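Transferrin binding protein B (Actinobacillus suis, PDB 3PQU) probably binds host transferrin at the bacterial outer membrane as the lipoprotein part of the transferrin receptor, serving iron acquisition. Local coordinates at residues Q119-G124 and E306-F311. Residues are numbered along the deposited sequence; the frame is centred on the assembly and turned at random.
Sequences QYVRSG and EMAGKF
Gln119 N donates to Glu306 OE2 at 2.6 Å, in the loop just before strand 121-128. This bond is almost straight, 174° at the hydrogen, and uses the syn lone pair of OE2. The next amide, Tyr120 N, donates to Glu306 OE1 at 2.7 Å. The Tyr120 N-H approaches OE1 from the syn side, 31° out of the carboxylate plane. This bond is more bent, 151° at the hydrogen. Both oxygens are thus engaged by backbone N-H groups, which should fix the rotation of the buried carboxylate. Val121 N is 3.0 Å from Glu306 OE1. A concentration of N-H groups here would tend to stabilise the charged form of the acid. Glu306 reaches the amides because its chain runs extended beyond CG.

The Tyr120 ring stands beside the carboxylate and meets Glu306 CD with its edge, at CD2, 3.9 Å away. Gln119 CG lies over the centre of one face of the same ring. Next along the chain, Val121 points toward the barrel strand. Its CG2 packs along the Glu306 chain, 4.0 Å from Glu306 CB. Its other methyl, CG1, is anti to the backbone N and meets Ala308 CB at 3.8 Å. Glu306 and Ala308 thus present their side chains on the same side of their strand, while Met307 points away.

Around the contact, Val121 also touches Ala323 and Tyr300 of the flanking barrel strands, and Ala308 touches Tyr155 of strand 150-157. Strand 121-128 belongs to the five-stranded handle sheet and strand 306-312 to the barrel wall. A barrel-strand carboxylate bound to backbone amides of the handle, with a small apolar contact beside it, joins handle and beta-barrel in the N-lobe of TbpB.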
# COMPACT_ATOMS: atom_id res chain seq x y z
N GLN A 119 -13.25 5.45 -5.08
CA GLN A 119 -12.86 6.56 -4.24
C GLN A 119 -11.38 6.54 -3.89
O GLN A 119 -10.77 7.59 -3.70
CB GLN A 119 -13.71 6.59 -2.95
CG GLN A 119 -13.28 7.68 -1.99
CD GLN A 119 -14.19 7.81 -0.77
OE1 GLN A 119 -15.06 6.97 -0.52
NE2 GLN A 119 -14.00 8.89 -0.02
N TYR A 120 -10.80 5.35 -3.80
CA TYR A 120 -9.44 5.20 -3.31
C TYR A 120 -8.48 4.66 -4.39
O TYR A 120 -7.27 4.63 -4.21
CB TYR A 120 -9.43 4.27 -2.09
CG TYR A 120 -10.25 4.81 -0.94
CD1 TYR A 120 -9.76 5.83 -0.13
CD2 TYR A 120 -11.52 4.31 -0.67
CE1 TYR A 120 -10.51 6.35 0.93
CE2 TYR A 120 -12.29 4.83 0.40
CZ TYR A 120 -11.77 5.85 1.19
OH TYR A 120 -12.49 6.36 2.24
N VAL A 121 -9.04 4.22 -5.50
CA VAL A 121 -8.24 3.53 -6.51
C VAL A 121 -8.48 4.12 -7.89
O VAL A 121 -9.58 4.61 -8.17
CB VAL A 121 -8.60 2.03 -6.51
CG1 VAL A 121 -7.99 1.34 -7.70
CG2 VAL A 121 -8.15 1.38 -5.20
N ARG A 122 -7.44 4.11 -8.71
CA ARG A 122 -7.55 4.38 -10.13
C ARG A 122 -6.84 3.25 -10.88
O ARG A 122 -5.77 2.82 -10.47
CB ARG A 122 -6.86 5.71 -10.48
CG ARG A 122 -7.54 6.96 -9.93
CD ARG A 122 -8.85 7.26 -10.65
NE ARG A 122 -9.51 8.43 -10.05
CZ ARG A 122 -10.37 8.36 -9.04
NH1 ARG A 122 -10.69 7.18 -8.52
NH2 ARG A 122 -10.92 9.47 -8.57
N SER A 123 -7.41 2.78 -11.98
CA SER A 123 -6.73 1.76 -12.76
C SER A 123 -7.18 1.78 -14.19
O SER A 123 -8.19 2.40 -14.51
CB SER A 123 -6.96 0.36 -12.18
OG SER A 123 -8.17 -0.19 -12.68
N GLY A 124 -6.42 1.06 -15.03
CA GLY A 124 -6.77 0.81 -16.42
C GLY A 124 -5.66 1.25 -17.34
O GLY A 124 -4.62 0.60 -17.47
N GLU A 306 -12.09 -0.94 -1.18
CA GLU A 306 -11.67 -1.23 -2.55
C GLU A 306 -10.46 -2.16 -2.61
O GLU A 306 -9.78 -2.38 -1.61
CB GLU A 306 -11.43 0.10 -3.31
CG GLU A 306 -12.73 0.91 -3.46
CD GLU A 306 -12.54 2.35 -3.93
OE1 GLU A 306 -11.42 2.73 -4.36
OE2 GLU A 306 -13.53 3.11 -3.89
N MET A 307 -10.23 -2.74 -3.79
CA MET A 307 -9.07 -3.60 -4.01
C MET A 307 -8.52 -3.37 -5.42
O MET A 307 -9.27 -3.01 -6.34
CB MET A 307 -9.42 -5.08 -3.82
CG MET A 307 -10.58 -5.59 -4.71
SD MET A 307 -11.04 -7.29 -4.33
CE MET A 307 -9.63 -8.21 -4.98
N ALA A 308 -7.22 -3.58 -5.57
CA ALA A 308 -6.59 -3.47 -6.88
C ALA A 308 -5.34 -4.32 -6.93
O ALA A 308 -4.70 -4.58 -5.90
CB ALA A 308 -6.26 -1.99 -7.21
N GLY A 309 -4.99 -4.76 -8.14
CA GLY A 309 -3.76 -5.53 -8.28
C GLY A 309 -3.38 -5.74 -9.72
O GLY A 309 -3.92 -5.08 -10.62
N LYS A 310 -2.41 -6.62 -9.93
CA LYS A 310 -1.88 -6.88 -11.26
C LYS A 310 -1.34 -8.30 -11.37
O LYS A 310 -1.08 -8.95 -10.35
CB LYS A 310 -0.79 -5.83 -11.60
CG LYS A 310 0.51 -5.91 -10.77
CD LYS A 310 1.35 -7.14 -11.14
CE LYS A 310 2.79 -7.00 -10.68
NZ LYS A 310 2.92 -6.95 -9.19
N PHE A 311 -1.20 -8.80 -12.60
CA PHE A 311 -0.46 -10.02 -12.80
C PHE A 311 0.30 -10.01 -14.11
O PHE A 311 -0.00 -9.21 -14.99
CB PHE A 311 -1.34 -11.28 -12.63
CG PHE A 311 -2.42 -11.43 -13.69
CD1 PHE A 311 -2.13 -12.04 -14.90
CD2 PHE A 311 -3.72 -10.99 -13.45
CE1 PHE A 311 -3.15 -12.20 -15.87
CE2 PHE A 311 -4.73 -11.15 -14.40
CZ PHE A 311 -4.44 -11.76 -15.60